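Local coordinates for putative uncharacterized protein PH0242 (PDB 3VU1), which is an archaeal oligosaccharyltransferase of the AglB kind, represented here by its largely beta-stranded C-terminal globular domain, which carries a bound calcium ion, at residues F87-N92 / K215-I220; V170-N175 / I220-Y225; P274-L279 / N328-T333; K383-D388 / F475-E480; T423-G428 / I438-E443. All blocks are in the same frame, centred on the assembly; numbering follows the deposited sequence.

Contact 1. Residues F87-N92 / K215-I220; sequences FIIYLN and KLAFGI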
# COMPACT_ATOMS: atom_id res chain seq x y z
N PHE A 87 4.68 -3.81 -3.50
CA PHE A 87 3.72 -3.12 -4.29
C PHE A 87 4.52 -2.29 -5.29
O PHE A 87 5.35 -1.46 -4.91
CB PHE A 87 2.84 -2.22 -3.42
CG PHE A 87 1.60 -1.76 -4.12
CD1 PHE A 87 0.36 -2.20 -3.72
CD2 PHE A 87 1.68 -0.93 -5.24
CE1 PHE A 87 -0.79 -1.80 -4.38
CE2 PHE A 87 0.53 -0.53 -5.91
CZ PHE A 87 -0.71 -0.97 -5.48
N ILE A 88 4.24 -2.52 -6.57
CA ILE A 88 4.95 -1.87 -7.64
C ILE A 88 4.19 -0.66 -8.17
O ILE A 88 3.04 -0.76 -8.60
CB ILE A 88 5.24 -2.83 -8.78
CG1 ILE A 88 6.09 -3.98 -8.25
CG2 ILE A 88 5.96 -2.09 -9.88
CD1 ILE A 88 6.20 -5.16 -9.21
N ILE A 89 4.85 0.48 -8.12
CA ILE A 89 4.24 1.72 -8.56
C ILE A 89 4.89 2.11 -9.87
O ILE A 89 6.12 2.06 -10.02
CB ILE A 89 4.39 2.80 -7.50
CG1 ILE A 89 3.53 2.43 -6.29
CG2 ILE A 89 4.04 4.17 -8.06
CD1 ILE A 89 2.03 2.55 -6.48
N TYR A 90 4.05 2.46 -10.82
CA TYR A 90 4.48 2.71 -12.17
C TYR A 90 4.08 4.12 -12.56
O TYR A 90 2.89 4.41 -12.73
CB TYR A 90 3.81 1.66 -13.07
CG TYR A 90 4.26 1.67 -14.52
CD1 TYR A 90 5.57 2.02 -14.86
CD2 TYR A 90 3.39 1.29 -15.54
CE1 TYR A 90 5.98 2.02 -16.17
CE2 TYR A 90 3.79 1.28 -16.86
CZ TYR A 90 5.10 1.64 -17.17
OH TYR A 90 5.53 1.67 -18.48
N LEU A 91 5.05 5.01 -12.71
CA LEU A 91 4.74 6.40 -13.05
C LEU A 91 3.84 6.59 -14.27
O LEU A 91 3.08 7.56 -14.34
CB LEU A 91 6.00 7.23 -13.18
CG LEU A 91 6.49 7.79 -11.84
CD1 LEU A 91 6.99 6.69 -10.90
CD2 LEU A 91 7.58 8.80 -12.11
N ASN A 92 3.89 5.66 -15.21
CA ASN A 92 3.07 5.78 -16.41
C ASN A 92 1.60 5.51 -16.20
O ASN A 92 0.79 5.78 -17.10
CB ASN A 92 3.64 4.90 -17.50
CG ASN A 92 4.98 5.40 -17.98
OD1 ASN A 92 5.23 6.60 -17.92
ND2 ASN A 92 5.86 4.49 -18.44
N LYS A 215 1.32 10.49 -4.22
CA LYS A 215 2.35 10.48 -3.19
C LYS A 215 3.48 9.53 -3.54
O LYS A 215 4.64 9.91 -3.46
CB LYS A 215 1.80 10.04 -1.82
CG LYS A 215 0.72 10.89 -1.17
CD LYS A 215 0.43 10.30 0.23
CE LYS A 215 -0.82 10.88 0.88
NZ LYS A 215 -2.12 10.43 0.29
N LEU A 216 3.15 8.29 -3.89
CA LEU A 216 4.16 7.25 -4.07
C LEU A 216 4.82 7.25 -5.44
O LEU A 216 5.95 6.79 -5.57
CB LEU A 216 3.56 5.86 -3.80
CG LEU A 216 3.00 5.54 -2.40
CD1 LEU A 216 2.23 4.22 -2.44
CD2 LEU A 216 4.07 5.51 -1.31
N ALA A 217 4.12 7.74 -6.47
CA ALA A 217 4.70 7.86 -7.81
C ALA A 217 5.70 9.01 -7.91
O ALA A 217 6.72 8.91 -8.59
CB ALA A 217 3.60 8.04 -8.87
N PHE A 218 5.41 10.11 -7.22
CA PHE A 218 6.13 11.34 -7.45
C PHE A 218 6.76 11.90 -6.20
O PHE A 218 7.15 13.04 -6.20
CB PHE A 218 5.19 12.36 -8.07
CG PHE A 218 4.43 11.82 -9.26
CD1 PHE A 218 3.04 11.74 -9.23
CD2 PHE A 218 5.10 11.36 -10.40
CE1 PHE A 218 2.33 11.21 -10.32
CE2 PHE A 218 4.40 10.84 -11.49
CZ PHE A 218 3.01 10.76 -11.45
N GLY A 219 6.89 11.10 -5.14
CA GLY A 219 7.28 11.61 -3.82
C GLY A 219 6.68 12.99 -3.49
O GLY A 219 7.43 13.94 -3.26
N ILE A 220 5.35 13.11 -3.51
CA ILE A 220 4.67 14.31 -3.01
C ILE A 220 4.16 14.01 -1.60
O ILE A 220 3.24 13.22 -1.41
CB ILE A 220 3.45 14.70 -3.88
CG1 ILE A 220 3.80 14.82 -5.36
CG2 ILE A 220 2.80 15.98 -3.38
CD1 ILE A 220 4.99 15.67 -5.69
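I89 and L91 meet L216, A217 and F218 where the C-terminal part of helix 212-218 packs against strand 86-90 of a mixed four-stranded sheet, a simple example of helix-on-sheet packing. I89 leads from the strand. Its CG2, anti to the backbone N, stands 3.8 Å from the CA of A217, while its other branch takes a second neighbour, with I89 CG1 4.2 Å from L216 CB. One step beyond the strand, in the 3-10 segment that follows it, L91 reaches the same part of the helix with its branched end. L91 CG approaches A217 CB at 4.2 Å and F218 CE2 at 3.7 Å, meeting the ring obliquely as the two side chains slide past each other in opposite directions. The methyl of A217 has a further neighbour, since its CB sits 3.6 Å above the F218 ring plane, over the centre, and probably limits how that ring can turn. G219, with positive phi, then takes the chain out of the helix. Beyond the pair, L68 and F67 of helix 60-69 touch I89 and L216 respectively, and the carbonyl of L216 is hydrogen-bonded to the hydroxyl of Y248. No hydrogen bond joins the two segments, so their fit depends on the shapes of aliphatic branches and one aromatic ring, and the cohesion here is dispersive and hydrophobic rather than directional.

Contact 2. Residues V170-N175 / I220-Y225; sequences VAFPGN and IPTSSY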
# COMPACT_ATOMS: atom_id res chain seq x y z
N VAL A 170 1.69 23.55 -5.16
CA VAL A 170 2.67 23.30 -4.12
C VAL A 170 4.00 22.92 -4.72
O VAL A 170 4.12 21.91 -5.42
CB VAL A 170 2.22 22.25 -3.07
CG1 VAL A 170 3.15 22.29 -1.87
CG2 VAL A 170 0.78 22.46 -2.61
N ALA A 171 5.00 23.73 -4.41
CA ALA A 171 6.35 23.48 -4.89
C ALA A 171 7.17 22.59 -3.93
O ALA A 171 7.16 22.80 -2.72
CB ALA A 171 7.05 24.81 -5.12
N PHE A 172 7.86 21.61 -4.49
CA PHE A 172 8.81 20.79 -3.73
C PHE A 172 10.20 20.74 -4.36
O PHE A 172 10.33 20.81 -5.59
CB PHE A 172 8.28 19.38 -3.59
CG PHE A 172 7.03 19.29 -2.78
CD1 PHE A 172 7.09 19.19 -1.40
CD2 PHE A 172 5.79 19.29 -3.41
CE1 PHE A 172 5.93 19.11 -0.66
CE2 PHE A 172 4.62 19.22 -2.67
CZ PHE A 172 4.69 19.13 -1.29
N PRO A 173 11.26 20.63 -3.53
CA PRO A 173 11.25 20.73 -2.06
C PRO A 173 10.82 22.11 -1.52
O PRO A 173 11.05 23.16 -2.17
CB PRO A 173 12.71 20.44 -1.68
CG PRO A 173 13.50 20.69 -2.92
CD PRO A 173 12.59 20.22 -4.01
N GLY A 174 10.17 22.10 -0.36
CA GLY A 174 9.67 23.31 0.26
C GLY A 174 8.33 23.13 0.95
O GLY A 174 8.15 23.50 2.10
N ASN A 175 7.38 22.53 0.24
CA ASN A 175 5.98 22.53 0.67
C ASN A 175 5.41 23.96 0.60
O ASN A 175 4.59 24.38 1.42
CB ASN A 175 5.76 21.85 2.04
CG ASN A 175 4.29 21.52 2.31
OD1 ASN A 175 3.56 21.02 1.43
ND2 ASN A 175 3.84 21.79 3.53
N ILE A 220 5.35 13.11 -3.51
CA ILE A 220 4.67 14.31 -3.01
C ILE A 220 4.16 14.01 -1.60
O ILE A 220 3.24 13.22 -1.41
CB ILE A 220 3.45 14.70 -3.88
CG1 ILE A 220 3.80 14.82 -5.36
CG2 ILE A 220 2.80 15.98 -3.38
CD1 ILE A 220 4.99 15.67 -5.69
N PRO A 221 4.73 14.66 -0.58
CA PRO A 221 4.25 14.28 0.75
C PRO A 221 2.99 15.06 1.18
O PRO A 221 2.97 15.62 2.25
CB PRO A 221 5.44 14.63 1.65
CG PRO A 221 6.13 15.75 0.95
CD PRO A 221 5.79 15.68 -0.52
N THR A 222 1.96 15.12 0.36
CA THR A 222 0.76 15.79 0.82
C THR A 222 -0.39 14.84 1.04
O THR A 222 -0.53 13.81 0.35
CB THR A 222 0.24 16.84 -0.17
OG1 THR A 222 0.15 16.25 -1.48
CG2 THR A 222 1.12 18.10 -0.13
N SER A 223 -1.22 15.24 1.98
CA SER A 223 -2.43 14.56 2.35
C SER A 223 -3.39 15.63 2.86
O SER A 223 -2.98 16.61 3.45
CB SER A 223 -2.10 13.56 3.44
OG SER A 223 -3.23 12.80 3.78
N SER A 224 -4.67 15.47 2.59
CA SER A 224 -5.68 16.28 3.26
C SER A 224 -5.70 15.98 4.77
O SER A 224 -6.31 16.71 5.54
CB SER A 224 -7.05 16.02 2.64
OG SER A 224 -7.00 16.23 1.24
N TYR A 225 -5.03 14.91 5.20
CA TYR A 225 -5.17 14.41 6.56
C TYR A 225 -3.85 14.55 7.28
O TYR A 225 -2.79 14.44 6.67
CB TYR A 225 -5.73 12.97 6.57
CG TYR A 225 -7.00 12.88 5.77
CD1 TYR A 225 -8.23 13.26 6.32
CD2 TYR A 225 -6.97 12.51 4.42
CE1 TYR A 225 -9.40 13.23 5.57
CE2 TYR A 225 -8.13 12.48 3.65
CZ TYR A 225 -9.35 12.84 4.23
OH TYR A 225 -10.52 12.80 3.49
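P221 sets its CD over one face of the F172 ring, a CH-pi contact in which the proline occupies the middle of an inverse gamma turn. P221 CD is 3.8 Å from the F172 ring centroid and 27° off the ring normal, displaced toward the rim on the CE1 side. The two side chains reach toward each other tip to tip. CG of F172 lies beside the backbone N and anti to the carbonyl carbon (chi1 -65°); the ring beyond it meets three successive residues of the loop in different ways. P221 takes a face, and T222 comes to the edge, its CG2 lying near the ring plane 3.9 Å from F172 CZ. I220 crosses the phenyl group at about a right angle and approaches obliquely, with its CG2 3.8 Å from F172 CE2. Farther out, T222 CG2 also has N175 OD1 at 4.1 Å, a marginal contact. The weak bond from T222 N to the I220 carbonyl closes the gamma turn around P221. On the other segment a cis peptide bond precedes P173, and a weak bond from N175 N to the A171 carbonyl spans the bend. Y195 of strand 192-196 packs on both F172 and I220, and its hydroxyl is hydrogen-bonded to T222 OG1. The whole illustrates a proline-aromatic CH-pi contact between loops: the turn following strand 168-171, part of the insert domain, rests on the connection between helices 212-218 and 228-235.

Contact 3. Residues P274-L279 / N328-T333; sequences PGKHTL and NVTLPT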
# COMPACT_ATOMS: atom_id res chain seq x y z
N PRO A 274 24.47 1.89 21.23
CA PRO A 274 24.21 0.81 22.23
C PRO A 274 24.09 1.45 23.62
O PRO A 274 24.53 2.57 23.80
CB PRO A 274 25.49 -0.04 22.16
CG PRO A 274 26.15 0.32 20.86
CD PRO A 274 25.75 1.73 20.52
N GLY A 275 23.50 0.75 24.59
CA GLY A 275 23.26 1.29 25.92
C GLY A 275 21.76 1.47 26.16
O GLY A 275 20.95 1.13 25.28
N LYS A 276 21.40 2.00 27.33
CA LYS A 276 19.99 2.22 27.71
C LYS A 276 19.34 3.36 26.96
O LYS A 276 19.96 4.40 26.72
CB LYS A 276 19.83 2.44 29.22
CG LYS A 276 20.04 1.17 30.00
CD LYS A 276 19.90 1.34 31.51
CE LYS A 276 20.41 0.07 32.19
NZ LYS A 276 19.96 -0.04 33.61
N HIS A 277 18.08 3.17 26.58
CA HIS A 277 17.32 4.24 25.98
C HIS A 277 15.90 4.20 26.46
O HIS A 277 15.35 3.14 26.80
CB HIS A 277 17.30 4.09 24.47
CG HIS A 277 18.63 4.34 23.79
ND1 HIS A 277 18.97 5.57 23.29
CD2 HIS A 277 19.68 3.47 23.47
CE1 HIS A 277 20.19 5.49 22.69
NE2 HIS A 277 20.62 4.20 22.80
N THR A 278 15.28 5.36 26.49
CA THR A 278 13.85 5.41 26.61
C THR A 278 13.36 6.01 25.31
O THR A 278 13.76 7.11 24.93
CB THR A 278 13.42 6.21 27.85
OG1 THR A 278 13.67 5.40 28.99
CG2 THR A 278 11.93 6.51 27.83
N LEU A 279 12.51 5.26 24.62
CA LEU A 279 12.10 5.59 23.27
C LEU A 279 10.60 5.77 23.19
O LEU A 279 9.84 5.06 23.88
CB LEU A 279 12.54 4.49 22.31
CG LEU A 279 14.02 4.10 22.27
CD1 LEU A 279 14.19 2.87 21.40
CD2 LEU A 279 14.87 5.26 21.75
N ASN A 328 11.49 0.96 27.14
CA ASN A 328 12.85 1.03 27.70
C ASN A 328 13.67 -0.16 27.25
O ASN A 328 13.27 -1.29 27.44
CB ASN A 328 12.80 1.06 29.22
CG ASN A 328 12.45 2.42 29.74
OD1 ASN A 328 11.29 2.72 29.94
ND2 ASN A 328 13.46 3.27 29.89
N VAL A 329 14.83 0.09 26.66
CA VAL A 329 15.59 -0.99 26.08
C VAL A 329 17.10 -0.82 26.29
O VAL A 329 17.62 0.29 26.22
CB VAL A 329 15.23 -1.17 24.58
CG1 VAL A 329 15.61 0.06 23.74
CG2 VAL A 329 15.84 -2.46 24.02
N THR A 330 17.78 -1.92 26.55
CA THR A 330 19.23 -1.90 26.51
C THR A 330 19.67 -2.55 25.21
O THR A 330 19.56 -3.77 25.05
CB THR A 330 19.85 -2.65 27.71
OG1 THR A 330 19.28 -2.16 28.94
CG2 THR A 330 21.37 -2.42 27.72
N LEU A 331 20.14 -1.73 24.27
CA LEU A 331 20.63 -2.22 22.99
C LEU A 331 22.09 -2.65 23.04
O LEU A 331 22.96 -1.83 23.31
CB LEU A 331 20.49 -1.12 21.93
CG LEU A 331 19.15 -0.41 21.79
CD1 LEU A 331 19.29 0.69 20.77
CD2 LEU A 331 18.04 -1.37 21.38
N PRO A 332 22.38 -3.93 22.73
CA PRO A 332 23.78 -4.35 22.66
C PRO A 332 24.43 -3.74 21.46
O PRO A 332 23.73 -3.23 20.57
CB PRO A 332 23.67 -5.86 22.43
CG PRO A 332 22.39 -6.03 21.68
CD PRO A 332 21.47 -4.97 22.21
N THR A 333 25.76 -3.79 21.41
CA THR A 333 26.51 -3.29 20.25
C THR A 333 26.19 -4.22 19.07
O THR A 333 26.08 -5.43 19.25
CB THR A 333 28.03 -3.29 20.54
OG1 THR A 333 28.41 -4.62 20.84
CG2 THR A 333 28.39 -2.45 21.78
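The imidazole of H277 meets L331 obliquely, its CD2 3.9 Å from L331 CD1, and the two side chains cross at about a right angle. Along the rim of the ring both nitrogens are engaged by neighbouring parts of the chain: NE2 is hydrogen-bonded to the carbonyl of S273 and ND1 to the carboxylate of D260, which fixes the rotation of the ring and could stabilise a protonated form. V329 shares this side of the sheet, and its CG1, placed between the backbone N and the carbonyl carbon (chi1 64°), lies 3.9 Å from L279 CD1. On the other side K276 faces T330, the lysine passing its CG 3.6 Å from T330 OG1 before its extended chain leads away. Between these two layers of side chains strands 275-285 and 325-331 run antiparallel, and their short axes make an angle of 154°. G275 pairs with L331 and H277 with V329 through two hydrogen bonds each. In the first pair G275 N bonds to L331 O at 2.9 Å, and L331 N returns a bond to G275 O. In between, the CA of K276 makes a CA-H...O contact with the V329 carbonyl. Past the ladder, P274 CG touches T333 CG2 at 3.7 Å. Strand 325-331 is an outer strand of this four-stranded antiparallel sheet within the chain. Backbone bonding therefore sets the register, while the side carrying H277, V329 and L331 is the buried one, where L272, V311 and Y337 pack on it, and K276 and T330 lie on the exposed side.

Contact 4. Residues K383-D388 / F475-E480; sequences KEYTAD and FIVEKE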
# COMPACT_ATOMS: atom_id res chain seq x y z
N LYS A 383 9.96 -19.87 6.63
CA LYS A 383 10.49 -20.42 7.88
C LYS A 383 9.51 -21.39 8.56
O LYS A 383 8.37 -21.54 8.11
CB LYS A 383 10.96 -19.30 8.84
CG LYS A 383 9.95 -18.19 9.12
CD LYS A 383 10.59 -16.87 9.54
CE LYS A 383 11.10 -16.86 10.99
NZ LYS A 383 10.05 -17.02 12.06
N GLU A 384 9.94 -22.06 9.61
CA GLU A 384 9.04 -22.98 10.29
C GLU A 384 8.02 -22.23 11.15
O GLU A 384 8.31 -21.19 11.70
CB GLU A 384 9.81 -24.00 11.13
CG GLU A 384 10.24 -23.47 12.49
CD GLU A 384 10.66 -24.58 13.43
OE1 GLU A 384 11.06 -25.65 12.93
OE2 GLU A 384 10.57 -24.39 14.67
N TYR A 385 6.80 -22.75 11.22
CA TYR A 385 5.78 -22.12 12.03
C TYR A 385 4.94 -23.22 12.59
O TYR A 385 5.02 -24.38 12.15
CB TYR A 385 4.84 -21.25 11.20
CG TYR A 385 5.41 -20.01 10.56
CD1 TYR A 385 5.78 -20.02 9.21
CD2 TYR A 385 5.55 -18.81 11.29
CE1 TYR A 385 6.30 -18.88 8.60
CE2 TYR A 385 6.07 -17.67 10.69
CZ TYR A 385 6.44 -17.71 9.34
OH TYR A 385 6.94 -16.60 8.70
N THR A 386 4.11 -22.84 13.55
CA THR A 386 2.98 -23.65 13.95
C THR A 386 1.73 -22.87 13.58
O THR A 386 1.46 -21.80 14.11
CB THR A 386 3.09 -24.03 15.43
OG1 THR A 386 4.22 -24.90 15.56
CG2 THR A 386 1.80 -24.73 15.95
N ALA A 387 0.97 -23.42 12.64
CA ALA A 387 -0.17 -22.73 12.08
C ALA A 387 -1.49 -23.36 12.46
O ALA A 387 -1.56 -24.53 12.80
CB ALA A 387 -0.05 -22.67 10.56
N ASP A 388 -2.53 -22.54 12.44
CA ASP A 388 -3.90 -22.99 12.38
C ASP A 388 -4.36 -22.78 10.93
O ASP A 388 -3.90 -21.84 10.25
CB ASP A 388 -4.75 -22.18 13.35
CG ASP A 388 -4.39 -22.46 14.81
OD1 ASP A 388 -4.93 -21.75 15.70
OD2 ASP A 388 -3.56 -23.38 15.07
N PHE A 475 -3.52 -19.88 6.44
CA PHE A 475 -2.72 -20.38 7.55
C PHE A 475 -2.38 -19.25 8.49
O PHE A 475 -1.70 -18.32 8.08
CB PHE A 475 -1.45 -21.03 7.04
CG PHE A 475 -1.69 -22.29 6.28
CD1 PHE A 475 -2.05 -22.26 4.93
CD2 PHE A 475 -1.56 -23.53 6.92
CE1 PHE A 475 -2.27 -23.45 4.22
CE2 PHE A 475 -1.80 -24.72 6.22
CZ PHE A 475 -2.15 -24.68 4.87
N ILE A 476 -2.86 -19.32 9.73
CA ILE A 476 -2.61 -18.29 10.74
C ILE A 476 -1.50 -18.70 11.71
O ILE A 476 -1.55 -19.78 12.28
CB ILE A 476 -3.88 -17.91 11.54
CG1 ILE A 476 -4.98 -17.43 10.60
CG2 ILE A 476 -3.56 -16.84 12.59
CD1 ILE A 476 -4.54 -16.35 9.64
N VAL A 477 -0.51 -17.84 11.89
CA VAL A 477 0.63 -18.09 12.77
C VAL A 477 0.94 -16.82 13.54
O VAL A 477 0.39 -15.75 13.21
CB VAL A 477 1.87 -18.46 11.95
CG1 VAL A 477 1.64 -19.73 11.15
CG2 VAL A 477 2.28 -17.32 11.03
N GLU A 478 1.78 -16.92 14.59
CA GLU A 478 2.43 -15.73 15.16
C GLU A 478 3.44 -15.32 14.13
O GLU A 478 4.37 -16.07 13.83
CB GLU A 478 3.17 -15.99 16.47
CG GLU A 478 2.35 -15.72 17.73
CD GLU A 478 2.21 -14.24 18.11
OE1 GLU A 478 1.06 -13.74 18.13
OE2 GLU A 478 3.23 -13.58 18.43
N LYS A 479 3.23 -14.14 13.56
CA LYS A 479 4.02 -13.69 12.44
C LYS A 479 4.85 -12.50 12.93
O LYS A 479 4.37 -11.71 13.77
CB LYS A 479 3.08 -13.30 11.29
CG LYS A 479 3.73 -13.13 9.94
CD LYS A 479 2.73 -12.61 8.92
CE LYS A 479 3.40 -12.51 7.55
NZ LYS A 479 2.49 -11.95 6.52
N GLU A 480 6.07 -12.39 12.41
CA GLU A 480 6.94 -11.24 12.66
C GLU A 480 6.80 -10.18 11.57
O GLU A 480 6.86 -10.48 10.41
CB GLU A 480 8.38 -11.67 12.70
CG GLU A 480 8.71 -12.59 13.85
CD GLU A 480 9.98 -13.37 13.56
OE1 GLU A 480 10.07 -13.95 12.45
OE2 GLU A 480 10.90 -13.39 14.42
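Y385 and V477 cross at about a right angle, and the two methyls of the valine divide the work. V477 CG1, anti to the carbonyl carbon, fits between two residues of the other strand, 3.5 Å from Y385 CB and 3.4 Å from A387 CB. V477 CG2 turns instead to the tyrosine ring, 3.6 Å from CD2 of Y385, in an oblique approach. The carbonyl of E478 comes to the edge of that same ring. A387 CB also has an aromatic neighbour: it lies near the plane of the F475 ring, 4.0 Å from F475 CD2. At one end K383 and E480 also cross at about a right angle: NZ of K383 forms a salt bridge with E480 OE1 at 3.1 Å, approaching from above the carboxylate plane, while E480 OE2 is hydrogen-bonded to the hydroxyl of Y298. At the other end D388 and I476 form an antiparallel hydrogen-bonded pair, with D388 N 2.9 Å from I476 O. The strands thus bond where they lie close and hand over to side chains as they diverge. Strand 464-487 runs here between 385-401 and 336-356, whose V347 packs on both Y385 and V477, while 412-431 flanks 385-401 beyond.

Contact 5. Residues T423-G428 / I438-E443; sequences TKLKEG and IVVNAE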
# COMPACT_ATOMS: atom_id res chain seq x y z
N THR A 423 -14.60 -21.04 9.26
CA THR A 423 -14.42 -22.19 10.12
C THR A 423 -12.94 -22.52 10.25
O THR A 423 -12.16 -22.28 9.32
CB THR A 423 -15.16 -23.43 9.57
OG1 THR A 423 -15.05 -24.49 10.52
CG2 THR A 423 -14.55 -23.93 8.24
N LYS A 424 -12.58 -23.08 11.39
CA LYS A 424 -11.23 -23.52 11.68
C LYS A 424 -11.14 -24.96 11.25
O LYS A 424 -12.03 -25.73 11.55
CB LYS A 424 -10.98 -23.41 13.18
CG LYS A 424 -9.53 -23.39 13.59
CD LYS A 424 -9.49 -22.95 15.04
CE LYS A 424 -8.07 -22.71 15.53
NZ LYS A 424 -8.06 -22.50 17.00
N LEU A 425 -10.10 -25.35 10.53
CA LEU A 425 -10.03 -26.71 10.01
C LEU A 425 -9.08 -27.60 10.77
O LEU A 425 -9.25 -28.81 10.77
CB LEU A 425 -9.66 -26.73 8.52
CG LEU A 425 -10.55 -26.14 7.43
CD1 LEU A 425 -9.87 -26.33 6.09
CD2 LEU A 425 -11.94 -26.75 7.43
N LYS A 426 -8.06 -27.00 11.39
CA LYS A 426 -7.03 -27.77 12.09
C LYS A 426 -6.18 -26.84 12.94
O LYS A 426 -5.81 -25.75 12.50
CB LYS A 426 -6.15 -28.54 11.09
CG LYS A 426 -5.06 -29.42 11.69
CD LYS A 426 -5.60 -30.71 12.29
CE LYS A 426 -4.67 -31.88 11.98
NZ LYS A 426 -4.56 -32.10 10.51
N GLU A 427 -5.90 -27.26 14.17
CA GLU A 427 -4.99 -26.54 15.05
C GLU A 427 -3.62 -27.17 14.93
O GLU A 427 -3.51 -28.33 14.56
CB GLU A 427 -5.44 -26.64 16.50
CG GLU A 427 -6.69 -25.86 16.84
CD GLU A 427 -6.94 -25.74 18.33
OE1 GLU A 427 -6.33 -26.50 19.13
OE2 GLU A 427 -7.77 -24.87 18.71
N GLY A 428 -2.58 -26.40 15.21
CA GLY A 428 -1.23 -26.92 15.40
C GLY A 428 -0.58 -27.69 14.28
O GLY A 428 0.10 -28.66 14.53
N ILE A 438 -0.54 -30.82 2.84
CA ILE A 438 -1.55 -30.76 3.89
C ILE A 438 -2.83 -31.46 3.46
O ILE A 438 -3.33 -31.22 2.35
CB ILE A 438 -1.80 -29.30 4.36
CG1 ILE A 438 -0.83 -28.92 5.48
CG2 ILE A 438 -3.21 -29.11 4.90
CD1 ILE A 438 0.47 -28.34 4.99
N VAL A 439 -3.33 -32.32 4.35
CA VAL A 439 -4.55 -33.08 4.12
C VAL A 439 -5.48 -32.99 5.32
O VAL A 439 -5.07 -33.25 6.45
CB VAL A 439 -4.23 -34.56 3.81
CG1 VAL A 439 -5.50 -35.27 3.31
CG2 VAL A 439 -3.11 -34.70 2.77
N VAL A 440 -6.74 -32.61 5.09
CA VAL A 440 -7.70 -32.38 6.18
C VAL A 440 -9.13 -32.58 5.68
O VAL A 440 -9.39 -32.46 4.47
CB VAL A 440 -7.59 -30.95 6.83
CG1 VAL A 440 -6.29 -30.79 7.61
CG2 VAL A 440 -7.76 -29.83 5.80
N ASN A 441 -10.04 -32.88 6.62
CA ASN A 441 -11.48 -32.93 6.34
C ASN A 441 -12.09 -31.55 6.49
O ASN A 441 -11.83 -30.85 7.47
CB ASN A 441 -12.20 -33.91 7.27
CG ASN A 441 -11.93 -35.38 6.92
OD1 ASN A 441 -11.56 -35.73 5.79
ND2 ASN A 441 -12.14 -36.24 7.90
N ALA A 442 -12.91 -31.17 5.52
CA ALA A 442 -13.43 -29.80 5.48
C ALA A 442 -14.95 -29.71 5.39
O ALA A 442 -15.56 -30.31 4.50
CB ALA A 442 -12.77 -29.03 4.34
N GLU A 443 -15.54 -28.92 6.28
CA GLU A 443 -16.99 -28.73 6.32
C GLU A 443 -17.36 -27.24 6.10
O GLU A 443 -17.08 -26.38 6.94
CB GLU A 443 -17.47 -29.18 7.70
CG GLU A 443 -18.71 -30.07 7.77
CD GLU A 443 -18.81 -30.75 9.14
OE1 GLU A 443 -18.68 -32.00 9.21
OE2 GLU A 443 -18.97 -30.04 10.16
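L425 reaches across to V440 and A442 with its two methyls, one for each. L425 CD2 lies 3.9 Å from A442 CB, and L425 CD1 lies 4.1 Å from V440 CG2, the leucine and valine side chains crossing at about a right angle. The other valine methyl serves K426, whose chain is bent at several torsions and brings NZ to 3.6 Å from V440 CG1. T423 adds a peripheral touch, its CG2 3.8 Å from the carbonyl O of E443. What turns two consecutive residues to the same side is a classic beta bulge, in which L425 and K426 both face L389 of strand 385-401 and each is joined to it by a backbone hydrogen bond. At the next residue, E427, the chain turns a corner, and a salt bridge ties it back, K424 NZ meeting E427 OE2 at 2.9 Å on the anti side of the carboxylate. The opposing segment is held from elsewhere: I438 and V440 bond through their backbones to L377 and L375 of strand 372-381, and L375 also packs on L425. The axes of strands 423-426 and 438-443 come no nearer than 7.3 Å, and no hydrogen bond passes between the segments. Two parts of one curled sheet, each bonded to a different partner strand, are therefore joined here by apolar packing, with the amino end of the exposed K426 lying against a valine methyl.

How the contacts relate
Contacts 1 and 2 form one neighbourhood: their centres are 15 Å apart, they share I220, and K215 CE packs 3.9 Å from S223 CB. D71 links them further, through a salt bridge to K215 and hydrogen bonds to S223 and S224. Contacts 4 and 5 make a second pair, also about 15 Å between centres, on adjacent strands 385-401 and 412-431; D388 OD2 probably accepts a hydrogen bond from G428 N at 3.2 Å. Contact 3 stands apart, 29 Å from contact 4 between centres. Contacts 2 and 5 lie on opposite sides of the chain's centre, about 49 Å between centres. The calcium ion lies about 14 Å from the L216 side chain of contact 1.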